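Local coordinates for predicted protein (Phaeodactylum tricornutum CCAP 1055/1, PDB 5Z5M), which probably carries out the last two steps of urate breakdown, hydrolysing 5-hydroxyisourate and then stereoselectively decarboxylating the product (OHCU) to (S)-allantoin, at residues A[5-10]-A[172-177]; A[17-22]-A[32-37]; A[24-29]-A[161-166]; A[47-52]-A[165-170]. All coordinates share one frame; numbering follows the deposited sequence.

Contact 1 of 4, residues A[5-10]-A[172-177]; sequences VTVKDL and SKIDTS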
loop_
_atom_site.group_PDB
_atom_site.type_symbol
_atom_site.label_atom_id
_atom_site.label_comp_id
_atom_site.label_asym_id
_atom_site.label_seq_id
_atom_site.Cartn_x
_atom_site.Cartn_y
_atom_site.Cartn_z
ATOM N N VAL A 5 40.874 -9.982 -7.573
ATOM C CA VAL A 5 40.468 -11.044 -8.488
ATOM C C VAL A 5 38.980 -10.955 -8.836
ATOM O O VAL A 5 38.119 -10.950 -7.953
ATOM C CB VAL A 5 40.785 -12.442 -7.901
ATOM C CG1 VAL A 5 40.272 -12.562 -6.473
ATOM C CG2 VAL A 5 40.208 -13.543 -8.779
ATOM N N THR A 6 38.684 -10.864 -10.128
ATOM C CA THR A 6 37.302 -10.862 -10.592
ATOM C C THR A 6 36.816 -12.295 -10.721
ATOM O O THR A 6 37.606 -13.232 -10.598
ATOM C CB THR A 6 37.149 -10.144 -11.949
ATOM O OG1 THR A 6 37.995 -10.770 -12.923
ATOM C CG2 THR A 6 37.524 -8.672 -11.824
ATOM N N VAL A 7 35.520 -12.473 -10.960
ATOM C CA VAL A 7 34.985 -13.810 -11.176
ATOM C C VAL A 7 35.568 -14.398 -12.460
ATOM O O VAL A 7 35.963 -15.564 -12.494
ATOM C CB VAL A 7 33.448 -13.811 -11.255
ATOM C CG1 VAL A 7 32.933 -15.214 -11.569
ATOM C CG2 VAL A 7 32.853 -13.311 -9.950
ATOM N N LYS A 8 35.617 -13.576 -13.506
ATOM C CA LYS A 8 36.220 -13.958 -14.781
ATOM C C LYS A 8 37.646 -14.455 -14.588
ATOM O O LYS A 8 38.027 -15.513 -15.088
ATOM C CB LYS A 8 36.224 -12.773 -15.745
ATOM C CG LYS A 8 35.213 -12.866 -16.860
ATOM C CD LYS A 8 35.764 -12.281 -18.153
ATOM C CE LYS A 8 36.908 -13.128 -18.686
ATOM N NZ LYS A 8 37.044 -13.020 -20.167
ATOM N N ASP A 9 38.424 -13.671 -13.855
ATOM C CA ASP A 9 39.811 -13.992 -13.550
ATOM C C ASP A 9 39.911 -15.302 -12.762
ATOM O O ASP A 9 40.656 -16.210 -13.139
ATOM C CB ASP A 9 40.444 -12.829 -12.771
ATOM C CG ASP A 9 41.814 -13.161 -12.213
ATOM O OD1 ASP A 9 42.520 -14.010 -12.799
ATOM O OD2 ASP A 9 42.191 -12.560 -11.184
ATOM N N LEU A 10 39.149 -15.394 -11.675
ATOM C CA LEU A 10 39.154 -16.586 -10.820
ATOM C C LEU A 10 38.885 -17.872 -11.598
ATOM O O LEU A 10 39.685 -18.812 -11.571
ATOM C CB LEU A 10 38.114 -16.441 -9.704
ATOM C CG LEU A 10 37.905 -17.659 -8.795
ATOM C CD1 LEU A 10 39.192 -18.062 -8.085
ATOM C CD2 LEU A 10 36.796 -17.386 -7.783
ATOM N N SER A 172 33.685 -10.284 -0.192
ATOM C CA SER A 172 34.891 -9.671 0.358
ATOM C C SER A 172 36.156 -10.187 -0.325
ATOM O O SER A 172 37.186 -9.512 -0.326
ATOM C CB SER A 172 34.975 -9.903 1.870
ATOM O OG SER A 172 35.212 -11.266 2.172
ATOM N N LYS A 173 36.071 -11.368 -0.927
ATOM C CA LYS A 173 37.229 -11.962 -1.590
ATOM C C LYS A 173 37.283 -11.651 -3.081
ATOM O O LYS A 173 38.345 -11.728 -3.699
ATOM C CB LYS A 173 37.238 -13.478 -1.394
ATOM C CG LYS A 173 37.500 -13.918 0.027
ATOM C CD LYS A 173 37.366 -15.425 0.155
ATOM C CE LYS A 173 38.223 -16.134 -0.878
ATOM N NZ LYS A 173 39.653 -15.729 -0.811
ATOM N N ILE A 174 36.137 -11.299 -3.655
ATOM C CA ILE A 174 36.038 -11.104 -5.098
ATOM C C ILE A 174 35.861 -9.631 -5.468
ATOM O O ILE A 174 35.079 -8.914 -4.848
ATOM C CB ILE A 174 34.872 -11.937 -5.680
ATOM C CG1 ILE A 174 35.270 -13.416 -5.744
ATOM C CG2 ILE A 174 34.466 -11.429 -7.060
ATOM C CD1 ILE A 174 34.146 -14.342 -6.160
ATOM N N ASP A 175 36.608 -9.187 -6.476
ATOM C CA ASP A 175 36.501 -7.824 -6.992
ATOM C C ASP A 175 35.240 -7.686 -7.846
ATOM O O ASP A 175 35.168 -8.217 -8.951
ATOM C CB ASP A 175 37.756 -7.468 -7.801
ATOM C CG ASP A 175 37.668 -6.103 -8.470
ATOM O OD1 ASP A 175 36.794 -5.290 -8.106
ATOM O OD2 ASP A 175 38.497 -5.840 -9.362
ATOM N N THR A 176 34.247 -6.971 -7.330
ATOM C CA THR A 176 32.964 -6.855 -8.017
ATOM C C THR A 176 32.820 -5.526 -8.751
ATOM O O THR A 176 31.711 -5.110 -9.072
ATOM C CB THR A 176 31.778 -7.010 -7.033
ATOM O OG1 THR A 176 31.868 -6.020 -6.002
ATOM C CG2 THR A 176 31.784 -8.399 -6.395
ATOM N N SER A 177 33.938 -4.866 -9.035
ATOM C CA SER A 177 33.891 -3.563 -9.692
ATOM C C SER A 177 33.353 -3.670 -11.121
ATOM O O SER A 177 32.951 -2.668 -11.712
ATOM C CB SER A 177 35.278 -2.913 -9.702
ATOM O OG SER A 177 36.132 -3.553 -10.630
HETATM O O HOH W 1 40.283 -9.733 -5.058
HETATM O O HOH W 2 33.879 -10.018 -10.513
#
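Two backbones run past each other where residues 5-10 lead into helix 7-11 and residues 172-177 leave helix 151-173; Thr-6 and Asp-175 come closest, CA to CA 4.8 Å. One direct bond joins them, Asp-175 N to Val-5 O at 2.8 Å. It is nearly straight at the hydrogen (165°), although the N-H arrives from above the carbonyl plane. The same oxygen receives a CA-H...O contact from Ile-174. A water bridges the segments on either side of it: one accepts from Val-5 N and donates to Lys-173 O, the other accepts from Val-7 N and donates to Asp-175 O, so three links, one direct and two through water, join the two segments.

Thr-6 is the N-cap of helix 7-11: OG1 sits between the backbone N and carbonyl carbon (chi1 58°) and accepts from Asp-9 N at 3.1 Å. CG2, anti to the carbonyl carbon, then rests on Asp-175; the two side chains run alongside each other, Thr-6 CG2 to Asp-175 O 3.7 Å. Asp-175 in turn closes an Asx turn, its OD1 accepting from Ser-177 N at 3.0 Å from above the carboxylate plane. In the apolar part of the contact Val-7 crosses Ile-174 obliquely, their CG2 methyls 3.8 Å apart, while Val-5 CG1 lies against Lys-173 O.

Phe-21 of helix 15-22 packs on Val-5, Leu-10 and Ile-174 and takes a cation-pi contact from Lys-173. Helix 49-61 supplies Ile-49 to Val-7 and Ile-174, so the N-terminal helix rests among three others of the OHCU decarboxylase part.

Contact 2 of 4, residues A[17-22]-A[32-37]; sequences EIASFL and VAEALV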
loop_
_atom_site.group_PDB
_atom_site.type_symbol
_atom_site.label_atom_id
_atom_site.label_comp_id
_atom_site.label_asym_id
_atom_site.label_seq_id
_atom_site.Cartn_x
_atom_site.Cartn_y
_atom_site.Cartn_z
ATOM N N GLU A 17 43.500 -24.229 -8.030
ATOM C CA GLU A 17 43.654 -22.867 -7.538
ATOM C C GLU A 17 42.291 -22.262 -7.185
ATOM O O GLU A 17 42.172 -21.454 -6.257
ATOM C CB GLU A 17 44.373 -22.010 -8.582
ATOM C CG GLU A 17 44.780 -20.633 -8.095
ATOM C CD GLU A 17 45.727 -19.939 -9.058
ATOM O OE1 GLU A 17 46.119 -20.569 -10.065
ATOM O OE2 GLU A 17 46.076 -18.765 -8.809
ATOM N N ILE A 18 41.266 -22.658 -7.931
ATOM C CA ILE A 18 39.908 -22.200 -7.658
ATOM C C ILE A 18 39.412 -22.807 -6.353
ATOM O O ILE A 18 38.867 -22.108 -5.501
ATOM C CB ILE A 18 38.943 -22.566 -8.803
ATOM C CG1 ILE A 18 39.378 -21.883 -10.102
ATOM C CG2 ILE A 18 37.505 -22.165 -8.456
ATOM C CD1 ILE A 18 38.529 -22.250 -11.289
ATOM N N ALA A 19 39.629 -24.108 -6.192
ATOM C CA ALA A 19 39.176 -24.807 -4.998
ATOM C C ALA A 19 39.853 -24.241 -3.753
ATOM O O ALA A 19 39.220 -24.078 -2.710
ATOM C CB ALA A 19 39.443 -26.298 -5.121
ATOM N N SER A 20 41.137 -23.928 -3.873
ATOM C CA SER A 20 41.877 -23.336 -2.769
ATOM C C SER A 20 41.313 -21.957 -2.418
ATOM O O SER A 20 41.193 -21.595 -1.245
ATOM C CB SER A 20 43.361 -23.235 -3.118
ATOM O OG SER A 20 44.072 -22.531 -2.118
ATOM N N PHE A 21 40.955 -21.198 -3.446
ATOM C CA PHE A 21 40.425 -19.855 -3.251
ATOM C C PHE A 21 39.082 -19.894 -2.522
ATOM O O PHE A 21 38.822 -19.075 -1.642
ATOM C CB PHE A 21 40.282 -19.144 -4.601
ATOM C CG PHE A 21 39.900 -17.697 -4.492
ATOM C CD1 PHE A 21 40.865 -16.725 -4.298
ATOM C CD2 PHE A 21 38.576 -17.308 -4.605
ATOM C CE1 PHE A 21 40.516 -15.390 -4.203
ATOM C CE2 PHE A 21 38.220 -15.977 -4.516
ATOM C CZ PHE A 21 39.190 -15.017 -4.309
ATOM N N LEU A 22 38.246 -20.868 -2.871
ATOM C CA LEU A 22 36.870 -20.918 -2.373
ATOM C C LEU A 22 36.647 -21.946 -1.268
ATOM O O LEU A 22 35.513 -22.172 -0.850
ATOM C CB LEU A 22 35.913 -21.216 -3.527
ATOM C CG LEU A 22 35.899 -20.216 -4.683
ATOM C CD1 LEU A 22 35.093 -20.775 -5.851
ATOM C CD2 LEU A 22 35.330 -18.885 -4.223
ATOM N N VAL A 32 32.597 -28.558 -0.671
ATOM C CA VAL A 32 31.715 -27.746 -1.502
ATOM C C VAL A 32 32.468 -27.244 -2.725
ATOM O O VAL A 32 31.982 -27.350 -3.851
ATOM C CB VAL A 32 31.137 -26.533 -0.742
ATOM C CG1 VAL A 32 30.202 -25.745 -1.648
ATOM C CG2 VAL A 32 30.403 -26.979 0.515
ATOM N N ALA A 33 33.656 -26.696 -2.494
ATOM C CA ALA A 33 34.484 -26.162 -3.570
ATOM C C ALA A 33 34.986 -27.279 -4.475
ATOM O O ALA A 33 35.155 -27.096 -5.685
ATOM C CB ALA A 33 35.656 -25.373 -2.993
ATOM N N GLU A 34 35.214 -28.444 -3.878
ATOM C CA GLU A 34 35.658 -29.606 -4.631
ATOM C C GLU A 34 34.601 -30.036 -5.636
ATOM O O GLU A 34 34.885 -30.149 -6.826
ATOM C CB GLU A 34 35.996 -30.752 -3.684
ATOM C CG GLU A 34 37.236 -30.483 -2.867
ATOM C CD GLU A 34 38.433 -30.126 -3.729
ATOM O OE1 GLU A 34 38.649 -30.803 -4.757
ATOM O OE2 GLU A 34 39.158 -29.169 -3.377
ATOM N N ALA A 35 33.379 -30.252 -5.153
ATOM C CA ALA A 35 32.257 -30.591 -6.018
ATOM C C ALA A 35 32.077 -29.548 -7.124
ATOM O O ALA A 35 31.770 -29.890 -8.262
ATOM C CB ALA A 35 30.981 -30.730 -5.200
ATOM N N LEU A 36 32.299 -28.281 -6.789
ATOM C CA LEU A 36 32.147 -27.194 -7.757
ATOM C C LEU A 36 33.106 -27.311 -8.943
ATOM O O LEU A 36 32.680 -27.309 -10.099
ATOM C CB LEU A 36 32.351 -25.840 -7.074
ATOM C CG LEU A 36 32.120 -24.627 -7.977
ATOM C CD1 LEU A 36 30.637 -24.439 -8.267
ATOM C CD2 LEU A 36 32.729 -23.353 -7.403
ATOM N N VAL A 37 34.399 -27.414 -8.659
ATOM C CA VAL A 37 35.417 -27.371 -9.712
ATOM C C VAL A 37 35.497 -28.630 -10.574
ATOM O O VAL A 37 36.109 -28.607 -11.646
ATOM C CB VAL A 37 36.816 -27.105 -9.117
ATOM C CG1 VAL A 37 36.869 -25.726 -8.483
ATOM C CG2 VAL A 37 37.172 -28.171 -8.097
#
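Helices 15-22 and 30-38 form an antiparallel helical hairpin within the OHCU decarboxylase part of the chain, their short segments inclined at 149° with axes 8.7 Å apart. Such a close approach is possible because alanines face each other in the middle: Ala-19 and Ala-33 have the closest CA atoms, 5.1 Å apart. The methyl of Ala-33 looks straight at the opposite backbone, with its CB 3.8 Å from Ala-19 O and also close to Leu-22 O and Leu-22 CB.

Larger side chains pack beside this alanine pair. Ile-18 and Val-37 slide past one another in opposite directions. Val-37 CG1, anti to its own carbonyl carbon, is the branch that reaches Ile-18, 3.6 Å from Ile-18 CG2, while its CG2 leans toward Ala-19 CB. Further along, Leu-22 and Leu-36 cross obliquely and touch tip to tip, Leu-22 CD1 to Leu-36 CD2 3.8 Å. Leu-36 gets there with CG anti to the backbone N (chi1 -176°), and it continues onto Ala-55 and Ile-59 of helix 49-61.

Glu-34 borders the packed core. Its CA-CB bond leads away, but a bend at chi2 (-54°) brings the carboxylate back to the edge of helix 15-22. OE1 makes a salt bridge to Lys-38 NZ on the same helix, and the other oxygen, Glu-34 OE2, lies 3.4 Å from the methyl carbon Ala-19 CB.

Contact 3 of 4, residues A[24-29]-A[161-166]; sequences GIYEHS and QVHKIA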
loop_
_atom_site.group_PDB
_atom_site.type_symbol
_atom_site.label_atom_id
_atom_site.label_comp_id
_atom_site.label_asym_id
_atom_site.label_seq_id
_atom_site.Cartn_x
_atom_site.Cartn_y
_atom_site.Cartn_z
ATOM N N GLY A 24 37.071 -22.027 1.868
ATOM C CA GLY A 24 36.653 -21.568 3.183
ATOM C C GLY A 24 35.365 -20.761 3.177
ATOM O O GLY A 24 34.928 -20.266 4.218
ATOM N N ILE A 25 34.759 -20.628 2.001
ATOM C CA ILE A 25 33.478 -19.935 1.857
ATOM C C ILE A 25 32.443 -20.513 2.822
ATOM O O ILE A 25 31.764 -19.775 3.539
ATOM C CB ILE A 25 32.949 -20.033 0.414
ATOM C CG1 ILE A 25 33.858 -19.262 -0.554
ATOM C CG2 ILE A 25 31.525 -19.513 0.334
ATOM C CD1 ILE A 25 34.299 -17.889 -0.050
ATOM N N TYR A 26 32.332 -21.837 2.830
ATOM C CA TYR A 26 31.584 -22.539 3.863
ATOM C C TYR A 26 32.587 -23.137 4.846
ATOM O O TYR A 26 33.569 -23.771 4.447
ATOM C CB TYR A 26 30.674 -23.614 3.260
ATOM C CG TYR A 26 29.512 -23.056 2.455
ATOM C CD1 TYR A 26 29.643 -22.794 1.093
ATOM C CD2 TYR A 26 28.285 -22.796 3.057
ATOM C CE1 TYR A 26 28.583 -22.289 0.358
ATOM C CE2 TYR A 26 27.221 -22.288 2.328
ATOM C CZ TYR A 26 27.378 -22.033 0.981
ATOM O OH TYR A 26 26.319 -21.524 0.257
ATOM N N GLU A 27 32.332 -22.909 6.129
ATOM C CA GLU A 27 33.269 -23.233 7.199
ATOM C C GLU A 27 33.630 -24.710 7.259
ATOM O O GLU A 27 32.753 -25.568 7.386
ATOM C CB GLU A 27 32.690 -22.801 8.549
ATOM C CG GLU A 27 33.719 -22.627 9.647
ATOM C CD GLU A 27 34.441 -21.295 9.559
ATOM O OE1 GLU A 27 34.095 -20.483 8.674
ATOM O OE2 GLU A 27 35.355 -21.060 10.377
ATOM N N HIS A 28 34.930 -24.990 7.175
ATOM C CA HIS A 28 35.459 -26.350 7.252
ATOM C C HIS A 28 34.745 -27.271 6.279
ATOM O O HIS A 28 34.479 -28.431 6.593
ATOM C CB HIS A 28 35.336 -26.901 8.675
ATOM C CG HIS A 28 36.016 -26.058 9.709
ATOM N ND1 HIS A 28 36.769 -24.951 9.392
ATOM C CD2 HIS A 28 36.048 -26.163 11.061
ATOM C CE1 HIS A 28 37.240 -24.407 10.502
ATOM N NE2 HIS A 28 36.817 -25.124 11.526
ATOM N N SER A 29 34.425 -26.740 5.104
ATOM C CA SER A 29 33.659 -27.482 4.116
ATOM C C SER A 29 34.276 -27.343 2.735
ATOM O O SER A 29 33.634 -26.857 1.803
ATOM C CB SER A 29 32.206 -27.001 4.101
ATOM O OG SER A 29 31.614 -27.157 5.378
ATOM N N GLN A 161 21.064 -18.698 7.259
ATOM C CA GLN A 161 22.124 -17.848 7.789
ATOM C C GLN A 161 23.507 -18.222 7.240
ATOM O O GLN A 161 24.298 -17.334 6.925
ATOM C CB GLN A 161 22.138 -17.891 9.325
ATOM C CG GLN A 161 20.833 -17.424 9.998
ATOM C CD GLN A 161 20.474 -15.967 9.715
ATOM O OE1 GLN A 161 21.322 -15.076 9.769
ATOM N NE2 GLN A 161 19.206 -15.723 9.415
ATOM N N VAL A 162 23.815 -19.515 7.103
ATOM C CA VAL A 162 25.147 -19.871 6.615
ATOM C C VAL A 162 25.317 -19.492 5.140
ATOM O O VAL A 162 26.410 -19.125 4.723
ATOM C CB VAL A 162 25.485 -21.381 6.804
ATOM C CG1 VAL A 162 25.381 -21.774 8.272
ATOM C CG2 VAL A 162 24.616 -22.264 5.940
ATOM N N HIS A 163 24.242 -19.554 4.359
ATOM C CA HIS A 163 24.317 -19.131 2.963
ATOM C C HIS A 163 24.543 -17.634 2.887
ATOM O O HIS A 163 25.230 -17.153 1.992
ATOM C CB HIS A 163 23.046 -19.496 2.190
ATOM C CG HIS A 163 22.877 -20.967 1.967
ATOM N ND1 HIS A 163 23.890 -21.768 1.491
ATOM C CD2 HIS A 163 21.806 -21.776 2.142
ATOM C CE1 HIS A 163 23.454 -23.012 1.389
ATOM N NE2 HIS A 163 22.189 -23.041 1.773
ATOM N N LYS A 164 23.954 -16.897 3.827
ATOM C CA LYS A 164 24.121 -15.452 3.856
ATOM C C LYS A 164 25.562 -15.107 4.210
ATOM O O LYS A 164 26.115 -14.142 3.701
ATOM C CB LYS A 164 23.158 -14.812 4.857
ATOM C CG LYS A 164 21.715 -14.769 4.393
ATOM C CD LYS A 164 20.763 -14.595 5.572
ATOM C CE LYS A 164 20.909 -13.227 6.212
ATOM N NZ LYS A 164 19.869 -12.984 7.255
ATOM N N ILE A 165 26.160 -15.901 5.092
ATOM C CA ILE A 165 27.550 -15.704 5.483
ATOM C C ILE A 165 28.484 -16.050 4.323
ATOM O O ILE A 165 29.481 -15.366 4.090
ATOM C CB ILE A 165 27.891 -16.545 6.732
ATOM C CG1 ILE A 165 27.188 -15.949 7.950
ATOM C CG2 ILE A 165 29.393 -16.594 6.961
ATOM C CD1 ILE A 165 27.136 -16.860 9.144
ATOM N N ALA A 166 28.132 -17.089 3.574
ATOM C CA ALA A 166 28.903 -17.485 2.406
ATOM C C ALA A 166 28.929 -16.351 1.385
ATOM O O ALA A 166 29.970 -16.048 0.804
ATOM C CB ALA A 166 28.325 -18.746 1.790
HETATM O O HOH W 3 29.158 -19.902 5.322
#
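Val-162 O is gripped twice: by Ala-166 N of its own helix at 2.9 Å and by a water that donates to it at 2.9 Å. The water's second donated bond goes to Ile-25 O, so it links helix 151-173 to the segment 24-29, which enters a type II beta turn running from Tyr-26 to Ser-29. Ile-25 O also accepts from Arg-169, about two helical turns beyond Val-162, and Glu-27 forms a salt bridge to the same guanidinium.

Tyr-26 carries most of the apolar contact. Its ring is laid flat over Ala-166, whose CB stands 3.8 Å from the ring centroid and 22° off the normal, a CH-pi contact shifted toward the CZ rim. Ala-166 CB is held from a second direction by Ile-25 CG2 at 3.6 Å, so the methyl sits in the corner formed by Ile-25 CG2 and the Tyr-26 ring.

At the far end of the phenol, His-163 meets it rim to rim, neither ring over the other's face, the planes at 83°. His-163 NE2 bonds Asn-61 OD1 on helix 49-61, which helps to fix the imidazole's orientation. Its other nitrogen, ND1, lies near the Tyr-26 ring plane and shares a hydrogen bond with Tyr-26 OH at 2.7 Å.

Contact 4 of 4, residues A[47-52]-A[165-170]; sequences ETISQL and IAWMRL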
loop_
_atom_site.group_PDB
_atom_site.type_symbol
_atom_site.label_atom_id
_atom_site.label_comp_id
_atom_site.label_asym_id
_atom_site.label_seq_id
_atom_site.Cartn_x
_atom_site.Cartn_y
_atom_site.Cartn_z
ATOM N N GLU A 47 29.114 -16.909 -14.881
ATOM C CA GLU A 47 29.609 -15.640 -15.406
ATOM C C GLU A 47 29.627 -14.517 -14.370
ATOM O O GLU A 47 30.344 -13.533 -14.538
ATOM C CB GLU A 47 28.769 -15.208 -16.611
ATOM C CG GLU A 47 28.869 -16.134 -17.815
ATOM C CD GLU A 47 28.134 -15.587 -19.035
ATOM O OE1 GLU A 47 27.445 -14.554 -18.906
ATOM O OE2 GLU A 47 28.244 -16.190 -20.124
ATOM N N THR A 48 28.837 -14.656 -13.309
ATOM C CA THR A 48 28.720 -13.593 -12.313
ATOM C C THR A 48 28.928 -14.123 -10.895
ATOM O O THR A 48 28.929 -15.332 -10.664
ATOM C CB THR A 48 27.340 -12.906 -12.380
ATOM O OG1 THR A 48 26.314 -13.863 -12.086
ATOM C CG2 THR A 48 27.097 -12.300 -13.755
ATOM N N ILE A 49 29.100 -13.217 -9.939
ATOM C CA ILE A 49 29.287 -13.649 -8.562
ATOM C C ILE A 49 27.977 -14.242 -8.031
ATOM O O ILE A 49 27.995 -15.172 -7.219
ATOM C CB ILE A 49 29.792 -12.494 -7.663
ATOM C CG1 ILE A 49 30.188 -13.025 -6.280
ATOM C CG2 ILE A 49 28.767 -11.380 -7.565
ATOM C CD1 ILE A 49 30.811 -11.985 -5.382
ATOM N N SER A 50 26.846 -13.746 -8.530
ATOM C CA SER A 50 25.543 -14.312 -8.177
ATOM C C SER A 50 25.453 -15.780 -8.561
ATOM O O SER A 50 25.036 -16.622 -7.765
ATOM C CB SER A 50 24.410 -13.545 -8.857
ATOM O OG SER A 50 24.281 -12.244 -8.325
ATOM N N GLN A 51 25.844 -16.081 -9.797
ATOM C CA GLN A 51 25.799 -17.449 -10.294
ATOM C C GLN A 51 26.765 -18.357 -9.536
ATOM O O GLN A 51 26.474 -19.531 -9.303
ATOM C CB GLN A 51 26.106 -17.473 -11.793
ATOM C CG GLN A 51 24.997 -16.869 -12.645
ATOM C CD GLN A 51 25.403 -16.680 -14.092
ATOM O OE1 GLN A 51 26.574 -16.800 -14.440
ATOM N NE2 GLN A 51 24.432 -16.378 -14.944
ATOM N N LEU A 52 27.911 -17.805 -9.158
ATOM C CA LEU A 52 28.897 -18.560 -8.399
ATOM C C LEU A 52 28.330 -18.933 -7.029
ATOM O O LEU A 52 28.438 -20.080 -6.589
ATOM C CB LEU A 52 30.192 -17.751 -8.254
ATOM C CG LEU A 52 31.240 -18.353 -7.314
ATOM C CD1 LEU A 52 31.621 -19.765 -7.767
ATOM C CD2 LEU A 52 32.458 -17.450 -7.236
ATOM N N ILE A 165 26.160 -15.901 5.092
ATOM C CA ILE A 165 27.550 -15.704 5.483
ATOM C C ILE A 165 28.484 -16.050 4.323
ATOM O O ILE A 165 29.481 -15.366 4.090
ATOM C CB ILE A 165 27.891 -16.545 6.732
ATOM C CG1 ILE A 165 27.188 -15.949 7.950
ATOM C CG2 ILE A 165 29.393 -16.594 6.961
ATOM C CD1 ILE A 165 27.136 -16.860 9.144
ATOM N N ALA A 166 28.132 -17.089 3.574
ATOM C CA ALA A 166 28.903 -17.485 2.406
ATOM C C ALA A 166 28.929 -16.351 1.385
ATOM O O ALA A 166 29.970 -16.048 0.804
ATOM C CB ALA A 166 28.325 -18.746 1.790
ATOM N N TRP A 167 27.773 -15.725 1.191
ATOM C CA TRP A 167 27.633 -14.600 0.273
ATOM C C TRP A 167 28.513 -13.432 0.716
ATOM O O TRP A 167 29.180 -12.809 -0.110
ATOM C CB TRP A 167 26.164 -14.181 0.192
ATOM C CG TRP A 167 25.879 -12.987 -0.670
ATOM C CD1 TRP A 167 25.324 -11.811 -0.270
ATOM C CD2 TRP A 167 26.112 -12.864 -2.080
ATOM N NE1 TRP A 167 25.201 -10.951 -1.338
ATOM C CE2 TRP A 167 25.672 -11.580 -2.466
ATOM C CE3 TRP A 167 26.645 -13.713 -3.054
ATOM C CZ2 TRP A 167 25.759 -11.121 -3.775
ATOM C CZ3 TRP A 167 26.720 -13.257 -4.365
ATOM C CH2 TRP A 167 26.282 -11.974 -4.710
ATOM N N MET A 168 28.530 -13.157 2.023
ATOM C CA MET A 168 29.364 -12.084 2.563
ATOM C C MET A 168 30.847 -12.355 2.338
ATOM O O MET A 168 31.614 -11.441 2.049
ATOM C CB MET A 168 29.092 -11.884 4.059
ATOM C CG MET A 168 27.713 -11.343 4.361
ATOM S SD MET A 168 27.426 -11.184 6.134
ATOM C CE MET A 168 25.701 -10.701 6.145
ATOM N N ARG A 169 31.253 -13.611 2.468
ATOM C CA ARG A 169 32.657 -13.955 2.285
ATOM C C ARG A 169 33.075 -13.874 0.818
ATOM O O ARG A 169 34.178 -13.420 0.506
ATOM C CB ARG A 169 32.937 -15.349 2.837
ATOM C CG ARG A 169 32.913 -15.409 4.351
ATOM C CD ARG A 169 32.973 -16.847 4.830
ATOM N NE ARG A 169 33.046 -16.930 6.283
ATOM C CZ ARG A 169 32.866 -18.050 6.973
ATOM N NH1 ARG A 169 32.596 -19.186 6.342
ATOM N NH2 ARG A 169 32.952 -18.031 8.294
ATOM N N LEU A 170 32.191 -14.315 -0.073
ATOM C CA LEU A 170 32.436 -14.226 -1.513
ATOM C C LEU A 170 32.614 -12.773 -1.943
ATOM O O LEU A 170 33.494 -12.458 -2.743
ATOM C CB LEU A 170 31.287 -14.863 -2.305
ATOM C CG LEU A 170 31.254 -16.389 -2.410
ATOM C CD1 LEU A 170 29.910 -16.854 -2.955
ATOM C CD2 LEU A 170 32.397 -16.896 -3.295
#
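A capping box starts helix 49-61 at the place where this helix packs on helix 151-173 and the two catalytic parts of the fused protein meet. Thr-48 is the N-cap, its OG1 accepting from Gln-51 N at 3.2 Å. Gln-51 answers with OE1, which takes a weak bond from Thr-48 N and a short one from Glu-47 N at 2.6 Å, the latter nearly along the C=O axis. The box caps the first turn, whose residue Ile-49 faces the other helix.

Ile-49 is the central residue. With CG1 anti to the backbone N (chi1 -171°), its chain extends to the other helix until CD1 rests 3.8 Å from Leu-170 O and close to Leu-170 CB. The branch methyl, Ile-49 CG2, meets the far corner of the indole at Trp-167 CH2, 3.8 Å away; the two side chains cross at about a right angle. Ile-49 O lies at the indole edge, 3.7 Å from Trp-167 CZ3. On the other flank Leu-52 and Leu-170 touch through their CD2 methyls at 4.0 Å.

The polar ends point to the transthyretin-like part: Trp-167 NE1 donates to Asp-276 O, and Ser-50 OG bonds Asp-279 and Asn-277, in the connection between strands 268-275 and 281-289. Ala-53 of helix 49-61 also touches Trp-167 and Leu-170, while Leu-22 of helix 15-22 covers Leu-52 and Leu-170.

Helix 151-173 is the shared element: contacts 3 and 4 lie on it, overlapping at Ile-165 and Ala-166, and contact 1 takes its C-terminal end. Centres are 10 to 18 Å apart, with contacts 1 and 4 nearest. Along the chain, contact 1 encloses the other three, bringing the first modelled residues back to the end of helix 151-173, ahead of the first strand, 182-189. Contacts 2 and 3 interleave in sequence, whereas contact 2 closes before contact 4 opens. One apolar core connects them, with Leu-36 CD2 of contact 2 lying 3.8 Å from Leu-52 CD1 of contact 4. Together the four contacts join the helices of the OHCU decarboxylase part.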